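Local coordinates for probable GTP-binding protein EngB (Pyrococcus horikoshii, PDB 2CXX) that binds guanine nucleotides and is probably a magnesium-dependent GTPase needed for normal cell division and septation, at residues I4-R9 / T16-L21; I39-E42 / K47-D50; P52-M57 / V112-F117; K100-E103 / P109-V112. All coordinates share one frame; numbering follows the deposited sequence.

Contact 1: I4-R9 / T16-L21; sequences IIFAGR and TLIYRL. With GDP (guanosine-5'-diphosphate), chain D.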
loop_
_atom_site.group_PDB
_atom_site.type_symbol
_atom_site.label_atom_id
_atom_site.label_comp_id
_atom_site.label_asym_id
_atom_site.label_seq_id
_atom_site.Cartn_x
_atom_site.Cartn_y
_atom_site.Cartn_z
ATOM N N ILE A 4 -3.352 -10.732 5.025
ATOM C CA ILE A 4 -2.891 -9.361 4.950
ATOM C C ILE A 4 -2.859 -8.963 3.469
ATOM O O ILE A 4 -2.270 -9.652 2.635
ATOM C CB ILE A 4 -1.452 -9.266 5.525
ATOM C CG1 ILE A 4 -1.444 -9.790 6.972
ATOM C CG2 ILE A 4 -0.919 -7.839 5.415
ATOM C CD1 ILE A 4 -0.536 -11.005 7.149
ATOM N N ILE A 5 -3.541 -7.890 3.102
ATOM C CA ILE A 5 -3.469 -7.480 1.698
ATOM C C ILE A 5 -2.445 -6.333 1.598
ATOM O O ILE A 5 -2.206 -5.591 2.563
ATOM C CB ILE A 5 -4.843 -7.004 1.129
ATOM C CG1 ILE A 5 -5.331 -5.711 1.799
ATOM C CG2 ILE A 5 -5.868 -8.129 1.268
ATOM C CD1 ILE A 5 -6.679 -5.118 1.175
ATOM N N PHE A 6 -1.748 -6.316 0.466
ATOM C CA PHE A 6 -0.797 -5.276 0.131
ATOM C C PHE A 6 -1.315 -4.610 -1.133
ATOM O O PHE A 6 -1.793 -5.252 -2.060
ATOM C CB PHE A 6 0.626 -5.794 -0.115
ATOM C CG PHE A 6 1.425 -5.988 1.141
ATOM C CD1 PHE A 6 1.138 -7.049 2.042
ATOM C CD2 PHE A 6 2.441 -5.112 1.444
ATOM C CE1 PHE A 6 1.863 -7.216 3.222
ATOM C CE2 PHE A 6 3.178 -5.261 2.638
ATOM C CZ PHE A 6 2.891 -6.298 3.515
ATOM N N ALA A 7 -1.167 -3.302 -1.183
ATOM C CA ALA A 7 -1.639 -2.553 -2.308
ATOM C C ALA A 7 -0.837 -1.252 -2.405
ATOM O O ALA A 7 -0.258 -0.780 -1.439
ATOM C CB ALA A 7 -3.143 -2.244 -2.108
ATOM N N GLY A 8 -0.769 -0.692 -3.593
ATOM C CA GLY A 8 -0.049 0.584 -3.732
ATOM C C GLY A 8 0.113 0.959 -5.210
ATOM O O GLY A 8 -0.133 0.153 -6.092
ATOM N N ARG A 9 0.468 2.203 -5.483
ATOM C CA ARG A 9 0.670 2.556 -6.891
ATOM C C ARG A 9 1.922 1.856 -7.405
ATOM O O ARG A 9 2.851 1.500 -6.657
ATOM C CB ARG A 9 0.821 4.094 -7.024
ATOM C CG ARG A 9 -0.491 4.805 -6.750
ATOM C CD ARG A 9 -0.412 6.338 -6.789
ATOM N NE ARG A 9 0.796 6.798 -6.125
ATOM C CZ ARG A 9 1.951 7.088 -6.739
ATOM N NH1 ARG A 9 2.093 7.029 -8.056
ATOM N NH2 ARG A 9 3.051 7.244 -6.031
ATOM N N THR A 16 9.375 -4.925 -3.577
ATOM C CA THR A 16 10.584 -4.885 -2.753
ATOM C C THR A 16 10.260 -5.062 -1.246
ATOM O O THR A 16 10.908 -5.836 -0.515
ATOM C CB THR A 16 11.364 -3.538 -2.923
ATOM O OG1 THR A 16 11.742 -3.373 -4.302
ATOM C CG2 THR A 16 12.672 -3.604 -2.121
ATOM N N LEU A 17 9.225 -4.399 -0.772
ATOM C CA LEU A 17 8.841 -4.503 0.648
ATOM C C LEU A 17 8.411 -5.952 0.972
ATOM O O LEU A 17 8.783 -6.515 1.981
ATOM C CB LEU A 17 7.677 -3.536 0.949
ATOM C CG LEU A 17 6.982 -3.672 2.295
ATOM C CD1 LEU A 17 8.008 -3.658 3.447
ATOM C CD2 LEU A 17 5.977 -2.561 2.433
ATOM N N ILE A 18 7.614 -6.556 0.099
ATOM C CA ILE A 18 7.160 -7.928 0.332
ATOM C C ILE A 18 8.336 -8.879 0.403
ATOM O O ILE A 18 8.342 -9.822 1.235
ATOM C CB ILE A 18 6.177 -8.377 -0.734
ATOM C CG1 ILE A 18 4.851 -7.652 -0.502
ATOM C CG2 ILE A 18 5.960 -9.914 -0.627
ATOM C CD1 ILE A 18 3.805 -7.826 -1.546
ATOM N N TYR A 19 9.313 -8.653 -0.457
ATOM C CA TYR A 19 10.537 -9.463 -0.399
ATOM C C TYR A 19 11.286 -9.218 0.920
ATOM O O TYR A 19 11.808 -10.173 1.504
ATOM C CB TYR A 19 11.444 -9.121 -1.599
ATOM C CG TYR A 19 12.824 -9.708 -1.471
ATOM C CD1 TYR A 19 13.008 -11.082 -1.455
ATOM C CD2 TYR A 19 13.940 -8.891 -1.308
ATOM C CE1 TYR A 19 14.280 -11.625 -1.274
ATOM C CE2 TYR A 19 15.220 -9.458 -1.133
ATOM C CZ TYR A 19 15.346 -10.802 -1.116
ATOM O OH TYR A 19 16.595 -11.326 -0.893
ATOM N N ARG A 20 11.431 -7.964 1.360
ATOM C CA ARG A 20 12.098 -7.719 2.663
ATOM C C ARG A 20 11.389 -8.418 3.842
ATOM O O ARG A 20 12.029 -8.937 4.775
ATOM C CB ARG A 20 12.139 -6.240 2.980
ATOM C CG ARG A 20 13.084 -5.484 2.167
ATOM C CD ARG A 20 14.478 -6.071 2.294
ATOM N NE ARG A 20 15.439 -5.200 1.640
ATOM C CZ ARG A 20 16.745 -5.326 1.788
ATOM N NH1 ARG A 20 17.215 -6.296 2.581
ATOM N NH2 ARG A 20 17.566 -4.504 1.147
ATOM N N LEU A 21 10.059 -8.444 3.802
ATOM C CA LEU A 21 9.244 -9.026 4.848
ATOM C C LEU A 21 9.216 -10.558 4.826
ATOM O O LEU A 21 9.279 -11.217 5.842
ATOM C CB LEU A 21 7.777 -8.517 4.700
ATOM C CG LEU A 21 7.605 -7.067 5.214
ATOM C CD1 LEU A 21 6.134 -6.595 4.946
ATOM C CD2 LEU A 21 7.889 -6.997 6.750
HETATM P PB GDP D . 6.464 -1.938 -7.131
HETATM O O1B GDP D . 6.133 -1.610 -8.548
HETATM O O2B GDP D . 5.702 -0.970 -6.140
HETATM O O3B GDP D . 6.555 -3.400 -6.744
HETATM O O3A GDP D . 7.961 -1.437 -6.958
HETATM P PA GDP D . 9.418 -2.083 -6.848
HETATM O O1A GDP D . 9.534 -2.850 -5.590
HETATM O O2A GDP D . 9.719 -2.970 -8.112
HETATM O "O5'" GDP D . 10.384 -0.817 -6.661
HETATM C "C5'" GDP D . 10.259 0.079 -7.725
HETATM C "C4'" GDP D . 11.488 0.995 -7.780
HETATM O "O4'" GDP D . 11.655 1.701 -6.472
HETATM C "C3'" GDP D . 12.814 0.339 -7.960
HETATM O "O3'" GDP D . 13.834 0.797 -8.857
HETATM C "C2'" GDP D . 13.268 -0.010 -6.527
HETATM O "O2'" GDP D . 14.742 -0.103 -6.488
HETATM C "C1'" GDP D . 12.955 1.342 -5.878
HETATM N N9 GDP D . 12.764 1.290 -4.421
HETATM C C8 GDP D . 11.963 0.402 -3.669
HETATM N N7 GDP D . 12.044 0.695 -2.417
HETATM C C5 GDP D . 12.882 1.768 -2.261
HETATM C C6 GDP D . 13.354 2.536 -1.153
HETATM O O6 GDP D . 13.031 2.292 -0.032
HETATM N N1 GDP D . 14.218 3.602 -1.387
HETATM C C2 GDP D . 14.620 3.908 -2.656
HETATM N N2 GDP D . 15.481 4.966 -2.834
HETATM N N3 GDP D . 14.200 3.211 -3.702
HETATM C C4 GDP D . 13.338 2.144 -3.543
#
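Phe6 of strand 4-8 meets three aliphatic side chains of helix 16-21, and this apolar packing is the whole of the direct contact between the segments. Ile18 covers one face of the ring. Its CG1 stands 4.2 Å from the centroid of the Phe6 ring, only 17° off the normal, in a CH-pi contact shifted toward the rim. The two side chains slide past each other in opposite directions, which also brings Ile18 CD1 over the root of the ring. Leu17 works differently. Its CD2 lies at the ring edge, in plane, 3.9 Å from Phe6 CE2. Leu21 closes the outer end, with CD1 3.6 Å from Phe6 CZ. The first torsion of Phe6 turns CG away from the carbonyl carbon, and this carries the ring up from the strand to the helix. Strand neighbours Ile48 and Val87 also touch the Phe6 side chain, so the group is buried in the core.

Polar bonds belong to the nucleotide end. Thr16 binds one alpha-phosphate oxygen of GDP twice. Its backbone N donates to GDP O1A at 2.9 Å, and its OG1 donates to the same GDP O1A at 2.6 Å. The hydroxyl lies anti to the carbonyl carbon (chi1 -59°), on the side of the backbone N, which lets both donors converge. Asn11, Gly13 and Lys14 bind GDP through backbone amides.

The strand and helix run in roughly opposite directions, their short axes at 148°, and are joined by the phosphate-binding loop. This is the strand-loop-helix of the P-loop (Walker A) motif in GTPases.

Contact 2: I39-E42 / K47-D50; sequences IEIE and KIID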
loop_
_atom_site.group_PDB
_atom_site.type_symbol
_atom_site.label_atom_id
_atom_site.label_comp_id
_atom_site.label_asym_id
_atom_site.label_seq_id
_atom_site.Cartn_x
_atom_site.Cartn_y
_atom_site.Cartn_z
ATOM N N ILE A 39 -1.954 -11.915 -6.640
ATOM C CA ILE A 39 -1.184 -13.106 -6.314
ATOM C C ILE A 39 -1.232 -13.358 -4.814
ATOM O O ILE A 39 -1.439 -12.414 -4.039
ATOM C CB ILE A 39 0.300 -12.978 -6.767
ATOM C CG1 ILE A 39 0.959 -11.808 -6.097
ATOM C CG2 ILE A 39 0.396 -12.971 -8.327
ATOM C CD1 ILE A 39 2.467 -11.856 -6.315
ATOM N N GLU A 40 -1.086 -14.618 -4.410
ATOM C CA GLU A 40 -1.060 -15.002 -2.987
ATOM C C GLU A 40 0.317 -15.511 -2.609
ATOM O O GLU A 40 0.970 -16.294 -3.336
ATOM C CB GLU A 40 -2.116 -16.092 -2.677
ATOM C CG GLU A 40 -3.492 -15.509 -2.638
ATOM C CD GLU A 40 -4.585 -16.437 -2.123
ATOM O OE1 GLU A 40 -4.290 -17.499 -1.490
ATOM O OE2 GLU A 40 -5.715 -16.047 -2.419
ATOM N N ILE A 41 0.766 -15.038 -1.472
ATOM C CA ILE A 41 2.092 -15.403 -0.940
ATOM C C ILE A 41 1.984 -16.026 0.467
ATOM O O ILE A 41 1.348 -15.458 1.377
ATOM C CB ILE A 41 2.992 -14.117 -0.903
ATOM C CG1 ILE A 41 3.134 -13.542 -2.317
ATOM C CG2 ILE A 41 4.416 -14.416 -0.323
ATOM C CD1 ILE A 41 3.174 -11.982 -2.272
ATOM N N GLU A 42 2.599 -17.191 0.654
ATOM C CA GLU A 42 2.635 -17.777 1.978
ATOM C C GLU A 42 3.727 -17.100 2.806
ATOM O O GLU A 42 4.884 -17.056 2.405
ATOM C CB GLU A 42 2.862 -19.275 1.885
ATOM C CG GLU A 42 1.661 -19.955 1.280
ATOM C CD GLU A 42 1.906 -21.366 0.789
ATOM O OE1 GLU A 42 0.882 -22.015 0.472
ATOM O OE2 GLU A 42 3.066 -21.818 0.702
ATOM N N LYS A 47 -0.996 -15.351 5.201
ATOM C CA LYS A 47 -1.121 -15.233 3.777
ATOM C C LYS A 47 -1.090 -13.774 3.403
ATOM O O LYS A 47 -1.834 -13.008 4.008
ATOM C CB LYS A 47 -2.511 -15.785 3.381
ATOM C CG LYS A 47 -2.967 -15.515 1.989
ATOM C CD LYS A 47 -2.039 -16.155 0.956
ATOM C CE LYS A 47 -1.862 -17.625 1.197
ATOM N NZ LYS A 47 -3.004 -18.466 0.601
ATOM N N ILE A 48 -0.261 -13.429 2.428
ATOM C CA ILE A 48 -0.312 -12.084 1.846
ATOM C C ILE A 48 -1.056 -12.198 0.499
ATOM O O ILE A 48 -0.798 -13.101 -0.280
ATOM C CB ILE A 48 1.112 -11.531 1.590
ATOM C CG1 ILE A 48 1.741 -11.245 2.960
ATOM C CG2 ILE A 48 1.040 -10.315 0.628
ATOM C CD1 ILE A 48 3.251 -10.782 2.997
ATOM N N ILE A 49 -2.031 -11.308 0.271
ATOM C CA ILE A 49 -2.704 -11.266 -1.029
ATOM C C ILE A 49 -2.237 -9.908 -1.573
ATOM O O ILE A 49 -2.499 -8.855 -1.013
ATOM C CB ILE A 49 -4.226 -11.418 -0.914
ATOM C CG1 ILE A 49 -4.548 -12.725 -0.178
ATOM C CG2 ILE A 49 -4.820 -11.450 -2.327
ATOM C CD1 ILE A 49 -6.004 -12.969 0.049
ATOM N N ASP A 50 -1.487 -9.966 -2.653
ATOM C CA ASP A 50 -0.855 -8.794 -3.233
ATOM C C ASP A 50 -1.555 -8.294 -4.475
ATOM O O ASP A 50 -1.605 -8.995 -5.481
ATOM C CB ASP A 50 0.597 -9.162 -3.570
ATOM C CG ASP A 50 1.352 -8.001 -4.131
ATOM O OD1 ASP A 50 1.226 -6.891 -3.567
ATOM O OD2 ASP A 50 2.073 -8.199 -5.124
HETATM O O HOH W 1 -1.576 -21.161 0.270
#
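Lys47 NZ is held by two partners. It donates to Glu40 OE1 at 2.6 Å in a salt bridge, and a water accepts from it at 3.1 Å. The same water donates to Glu42 OE1, so the ammonium links both acids of strand 39-42. The setting is an antiparallel beta hairpin at the edge of the GTPase sheet.

Lys47 reaches Glu40 by folding back. CG lies anti to the backbone N (chi1 168°), and three further bends turn the chain over strand 39-42. The ammonium meets Glu40 OE1 on its anti side, 28° out of the carboxylate plane. Glu40 is extended beyond CG and runs beside Ile49, pointing the same way.

Ile39 with Asp50 and Ile41 with Ile48 are the hydrogen-bonded pairs. Glu40 with Ile49 and Glu42 with Lys47 are the non-hydrogen-bonded ones. Ile41 N to Ile48 O and Ile48 N to Ile41 O are both 2.8 Å. Ile39 N to Asp50 O is longer, at 3.2 Å.

On the face opposite the salt bridge, Ile41 crosses Ile48, and its CD1 also reaches Asp50 CB. Helix 14-22 covers this face through Ile18 and Thr22. The Asp50 carboxylate pairs with Arg27 and with Lys14 of the P-loop. Ile39 lies alongside Asp50, with CG1 3.7 Å from Asp50 CB.

Contact 3: P52-M57 / V112-F117; sequences PGFGFM and VEFYQF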
loop_
_atom_site.group_PDB
_atom_site.type_symbol
_atom_site.label_atom_id
_atom_site.label_comp_id
_atom_site.label_asym_id
_atom_site.label_seq_id
_atom_site.Cartn_x
_atom_site.Cartn_y
_atom_site.Cartn_z
ATOM N N PRO A 52 -2.144 -6.013 -7.820
ATOM C CA PRO A 52 -1.241 -5.429 -8.817
ATOM C C PRO A 52 -1.164 -3.907 -8.544
ATOM O O PRO A 52 -2.105 -3.294 -8.067
ATOM C CB PRO A 52 -1.930 -5.744 -10.163
ATOM C CG PRO A 52 -3.262 -6.260 -9.823
ATOM C CD PRO A 52 -3.261 -6.771 -8.424
ATOM N N GLY A 53 -0.030 -3.293 -8.847
ATOM C CA GLY A 53 0.109 -1.852 -8.599
ATOM C C GLY A 53 -0.960 -1.011 -9.300
ATOM O O GLY A 53 -1.333 -1.289 -10.471
ATOM N N PHE A 54 -1.439 0.028 -8.609
ATOM C CA PHE A 54 -2.428 0.955 -9.139
ATOM C C PHE A 54 -1.760 1.969 -10.064
ATOM O O PHE A 54 -0.573 2.139 -10.060
ATOM C CB PHE A 54 -3.017 1.841 -8.028
ATOM C CG PHE A 54 -3.711 1.091 -6.924
ATOM C CD1 PHE A 54 -4.703 0.172 -7.221
ATOM C CD2 PHE A 54 -3.437 1.422 -5.600
ATOM C CE1 PHE A 54 -5.442 -0.426 -6.205
ATOM C CE2 PHE A 54 -4.166 0.840 -4.576
ATOM C CZ PHE A 54 -5.170 -0.089 -4.878
ATOM N N GLY A 55 -2.572 2.645 -10.861
ATOM C CA GLY A 55 -2.043 3.744 -11.651
ATOM C C GLY A 55 -1.286 3.418 -12.907
ATOM O O GLY A 55 -1.276 2.306 -13.383
ATOM N N PHE A 56 -0.614 4.439 -13.398
ATOM C CA PHE A 56 0.110 4.340 -14.638
ATOM C C PHE A 56 1.362 3.511 -14.613
ATOM O O PHE A 56 2.116 3.425 -13.595
ATOM C CB PHE A 56 0.404 5.749 -15.173
ATOM C CG PHE A 56 1.491 5.772 -16.188
ATOM C CD1 PHE A 56 2.836 5.806 -15.797
ATOM C CD2 PHE A 56 1.182 5.639 -17.538
ATOM C CE1 PHE A 56 3.868 5.695 -16.745
ATOM C CE2 PHE A 56 2.214 5.538 -18.501
ATOM C CZ PHE A 56 3.536 5.559 -18.113
HETATM N N MSE A 57 1.578 2.888 -15.765
HETATM C CA MSE A 57 2.767 2.083 -16.012
HETATM C C MSE A 57 2.860 2.141 -17.558
HETATM O O MSE A 57 1.871 1.909 -18.268
HETATM C CB MSE A 57 2.533 0.673 -15.507
HETATM C CG MSE A 57 3.794 -0.086 -15.183
HETATM SE SE MSE A 57 3.382 -1.979 -15.101
HETATM C CE MSE A 57 3.456 -2.234 -13.180
ATOM N N VAL A 112 -5.306 8.619 -1.909
ATOM C CA VAL A 112 -6.329 9.163 -1.033
ATOM C C VAL A 112 -7.620 8.350 -1.256
ATOM O O VAL A 112 -8.269 7.923 -0.314
ATOM C CB VAL A 112 -6.583 10.598 -1.417
ATOM C CG1 VAL A 112 -7.878 11.110 -0.749
ATOM C CG2 VAL A 112 -5.379 11.459 -1.063
ATOM N N GLU A 113 -7.957 8.139 -2.509
ATOM C CA GLU A 113 -9.146 7.398 -2.860
ATOM C C GLU A 113 -9.089 6.020 -2.252
ATOM O O GLU A 113 -10.070 5.556 -1.632
ATOM C CB GLU A 113 -9.289 7.272 -4.388
ATOM C CG GLU A 113 -10.610 6.644 -4.744
ATOM C CD GLU A 113 -10.766 6.309 -6.227
ATOM O OE1 GLU A 113 -11.873 5.861 -6.630
ATOM O OE2 GLU A 113 -9.780 6.456 -6.993
ATOM N N PHE A 114 -7.937 5.357 -2.371
ATOM C CA PHE A 114 -7.849 3.992 -1.849
ATOM C C PHE A 114 -7.853 3.867 -0.328
ATOM O O PHE A 114 -8.520 2.984 0.224
ATOM C CB PHE A 114 -6.613 3.272 -2.408
ATOM C CG PHE A 114 -6.657 1.806 -2.196
ATOM C CD1 PHE A 114 -7.581 1.029 -2.846
ATOM C CD2 PHE A 114 -5.784 1.218 -1.297
ATOM C CE1 PHE A 114 -7.622 -0.367 -2.579
ATOM C CE2 PHE A 114 -5.810 -0.161 -1.023
ATOM C CZ PHE A 114 -6.746 -0.943 -1.675
ATOM N N TYR A 115 -7.133 4.720 0.355
ATOM C CA TYR A 115 -7.154 4.665 1.810
ATOM C C TYR A 115 -8.592 4.942 2.294
ATOM O O TYR A 115 -9.121 4.286 3.217
ATOM C CB TYR A 115 -6.198 5.712 2.405
ATOM C CG TYR A 115 -6.096 5.640 3.903
ATOM C CD1 TYR A 115 -7.002 6.308 4.695
ATOM C CD2 TYR A 115 -5.141 4.831 4.514
ATOM C CE1 TYR A 115 -7.002 6.177 6.099
ATOM C CE2 TYR A 115 -5.105 4.696 5.924
ATOM C CZ TYR A 115 -6.055 5.383 6.692
ATOM O OH TYR A 115 -6.054 5.351 8.061
ATOM N N GLN A 116 -9.281 5.872 1.646
ATOM C CA GLN A 116 -10.629 6.160 2.113
ATOM C C GLN A 116 -11.577 5.044 1.782
ATOM O O GLN A 116 -12.521 4.776 2.567
ATOM C CB GLN A 116 -11.124 7.495 1.564
ATOM C CG GLN A 116 -10.336 8.658 2.182
ATOM C CD GLN A 116 -10.773 10.038 1.673
ATOM O OE1 GLN A 116 -11.746 10.150 0.927
ATOM N NE2 GLN A 116 -10.071 11.092 2.103
ATOM N N PHE A 117 -11.287 4.320 0.699
ATOM C CA PHE A 117 -12.115 3.184 0.337
ATOM C C PHE A 117 -11.958 2.094 1.430
ATOM O O PHE A 117 -12.961 1.523 1.912
ATOM C CB PHE A 117 -11.699 2.677 -1.056
ATOM C CG PHE A 117 -12.136 1.254 -1.368
ATOM C CD1 PHE A 117 -13.488 0.948 -1.665
ATOM C CD2 PHE A 117 -11.201 0.225 -1.398
ATOM C CE1 PHE A 117 -13.876 -0.360 -1.984
ATOM C CE2 PHE A 117 -11.555 -1.064 -1.711
ATOM C CZ PHE A 117 -12.893 -1.389 -2.017
#
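Phe54 and Phe114 meet in an edge-to-face pair, the T-shaped class of aromatic contact. The edge of Phe54 points at the face of Phe114. The centroids are 4.6 Å apart and the planes are turned by 59°, so the T is tilted. Phe54 CZ sits 3.3 Å above the plane of the Phe114 ring, over its centre. Its closest atom there is Phe114 CD1, also at 3.3 Å. Phe54 CE2 is the second atom of the edge, and it lies nearer the root of the Phe114 ring, 3.6 Å from Phe114 CG. The packing is tight.

The two rings leave their backbones differently. A chi1 of -60° sets the Phe54 ring on the backbone N side, and it extends from the loop toward helix 112-117. In Phe114 the CG is anti to the backbone N (chi1 -165°), and the ring presents its broad side to the loop. The two side chains cross at about a right angle.

Other parts of the fold surround the pair. Ala7 of strand 3-8 touches both rings. From helix 62-79, Ile72 packs on Phe54 and Ile76 on Phe114. The Phe54 backbone is hydrogen-bonded to Gly8 and Ser10, which ties this loop to the P-loop.

The loop holds Pro52 and Gly53, predicted to bind GTP. Ile110 adds aliphatic packing on Phe54. Between 52-57 and 112-117 the contact is this one aromatic pair, so it rests on shape and ring electrostatics and not on charge.

Contact 4: K100-E103 / P109-V112; sequences KRWE and PIDV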
loop_
_atom_site.group_PDB
_atom_site.type_symbol
_atom_site.label_atom_id
_atom_site.label_comp_id
_atom_site.label_asym_id
_atom_site.label_seq_id
_atom_site.Cartn_x
_atom_site.Cartn_y
_atom_site.Cartn_z
ATOM N N LYS A 100 -0.881 16.938 -4.665
ATOM C CA LYS A 100 -1.086 18.356 -4.971
ATOM C C LYS A 100 -1.424 18.643 -6.462
ATOM O O LYS A 100 -2.345 19.482 -6.779
ATOM C CB LYS A 100 0.164 19.150 -4.534
ATOM C CG LYS A 100 0.581 18.994 -3.047
ATOM C CD LYS A 100 1.862 19.732 -2.760
ATOM C CE LYS A 100 2.410 19.326 -1.406
ATOM N NZ LYS A 100 3.751 19.952 -1.138
ATOM N N ARG A 101 -0.769 17.925 -7.385
ATOM C CA ARG A 101 -1.056 18.192 -8.794
ATOM C C ARG A 101 -2.415 17.629 -9.200
ATOM O O ARG A 101 -3.113 18.221 -10.038
ATOM C CB ARG A 101 0.031 17.655 -9.732
ATOM C CG ARG A 101 1.454 18.083 -9.397
ATOM C CD ARG A 101 2.362 17.697 -10.646
ATOM N NE ARG A 101 3.770 17.851 -10.359
ATOM C CZ ARG A 101 4.517 16.933 -9.761
ATOM N NH1 ARG A 101 3.967 15.793 -9.411
ATOM N NH2 ARG A 101 5.806 17.183 -9.517
ATOM N N TRP A 102 -2.818 16.512 -8.609
ATOM C CA TRP A 102 -4.114 15.957 -8.927
ATOM C C TRP A 102 -5.226 16.848 -8.362
ATOM O O TRP A 102 -6.230 17.125 -9.053
ATOM C CB TRP A 102 -4.206 14.514 -8.360
ATOM C CG TRP A 102 -3.553 13.479 -9.282
ATOM C CD1 TRP A 102 -2.283 13.545 -9.847
ATOM C CD2 TRP A 102 -4.142 12.276 -9.789
ATOM N NE1 TRP A 102 -2.065 12.463 -10.663
ATOM C CE2 TRP A 102 -3.186 11.668 -10.656
ATOM C CE3 TRP A 102 -5.381 11.646 -9.608
ATOM C CZ2 TRP A 102 -3.445 10.484 -11.325
ATOM C CZ3 TRP A 102 -5.630 10.443 -10.288
ATOM C CH2 TRP A 102 -4.662 9.883 -11.132
ATOM N N GLU A 103 -5.048 17.331 -7.143
ATOM C CA GLU A 103 -6.089 18.176 -6.566
ATOM C C GLU A 103 -6.185 19.432 -7.411
ATOM O O GLU A 103 -7.292 19.869 -7.684
ATOM C CB GLU A 103 -5.798 18.543 -5.118
ATOM C CG GLU A 103 -5.839 17.353 -4.140
ATOM C CD GLU A 103 -5.692 17.817 -2.681
ATOM O OE1 GLU A 103 -5.096 18.872 -2.500
ATOM O OE2 GLU A 103 -6.149 17.151 -1.739
ATOM N N PRO A 109 -6.725 11.956 -5.932
ATOM C CA PRO A 109 -5.488 11.145 -6.030
ATOM C C PRO A 109 -5.777 9.683 -5.647
ATOM O O PRO A 109 -6.573 9.399 -4.744
ATOM C CB PRO A 109 -4.554 11.793 -5.037
ATOM C CG PRO A 109 -5.119 13.231 -4.894
ATOM C CD PRO A 109 -6.597 13.011 -4.919
ATOM N N ILE A 110 -5.126 8.771 -6.368
ATOM C CA ILE A 110 -5.313 7.337 -6.137
ATOM C C ILE A 110 -5.065 6.929 -4.664
ATOM O O ILE A 110 -5.823 6.110 -4.058
ATOM C CB ILE A 110 -4.300 6.554 -6.993
ATOM C CG1 ILE A 110 -4.639 6.670 -8.467
ATOM C CG2 ILE A 110 -4.269 5.107 -6.573
ATOM C CD1 ILE A 110 -3.582 6.035 -9.344
ATOM N N ASP A 111 -3.998 7.412 -4.086
ATOM C CA ASP A 111 -3.679 7.039 -2.708
ATOM C C ASP A 111 -4.750 7.426 -1.698
ATOM O O ASP A 111 -5.027 6.708 -0.725
ATOM C CB ASP A 111 -2.358 7.666 -2.266
ATOM C CG ASP A 111 -1.121 6.908 -2.799
ATOM O OD1 ASP A 111 -1.187 5.721 -3.169
ATOM O OD2 ASP A 111 -0.073 7.551 -2.875
ATOM N N VAL A 112 -5.306 8.619 -1.909
ATOM C CA VAL A 112 -6.329 9.163 -1.033
ATOM C C VAL A 112 -7.620 8.350 -1.256
ATOM O O VAL A 112 -8.269 7.923 -0.314
ATOM C CB VAL A 112 -6.583 10.598 -1.417
ATOM C CG1 VAL A 112 -7.878 11.110 -0.749
ATOM C CG2 VAL A 112 -5.379 11.459 -1.063
#
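Trp102 overlaps Pro109 and Ile110 obliquely with the benzo part of its indole, at the start of helix 110-120. This six-membered ring does most of the touching. CE3 comes within 3.6 Å of Pro109 CA, so it meets the backbone of that residue. Further out on the ring, Trp102 CH2 is 4.2 Å from Ile110 CG1, and there the two side chains cross at a slant. At the root of the side chain, Trp102 CB meets the proline ring at Pro109 CG, 3.8 Å away. With chi1 at -82° the indole swings to the backbone N side of Trp102, and chi2 of 50° turns its benzo part toward Pro109.

Glu103 adds a marginal contact. Its CG lies 4.3 Å from Pro109 CG, while its carboxylate turns to Lys148 of helix 138-149 in a salt bridge. Pro109 therefore has the aliphatic parts of two successive helix residues against its ring. Ile99, about one turn back on the same helix, touches it as well.

The indole is partly exposed and also forms a cation-pi contact with Arg105. Ile110 reaches from here to Arg9 and Phe54, near the nucleotide-binding loops. Hence the contact joins the C-terminal part of helix 94-104 to the N-terminal start of helix 110-120.

Pro109 occupies the N-cap position of helix 110-120. Two successive helices of the G domain are joined by a short loop, and the end of the first packs on the capped start of the second.

How the contacts relate
Contacts 1 and 3 are buried, whereas contacts 2 and 4 are only partly so. Contacts 1 and 2 share the sheet, since strands 3-8 and 46-50 are neighbours, and Ile18 of contact 1 packs on Asp50 of contact 2. Contacts 3 and 4 both use helix 110-120 and share Val112; Ile110 touches Phe54 and Gly55. Arg9 joins contact 1 to contact 4 through packing on Ile110. Contacts 2 and 4 lie on opposite sides of the chain's centre, about 27 Å apart between centres. The chemistry varies accordingly: aliphatic-on-aromatic in contact 1, backbone bonds and surface charge in contact 2, paired rings in contact 3, indole on proline in contact 4.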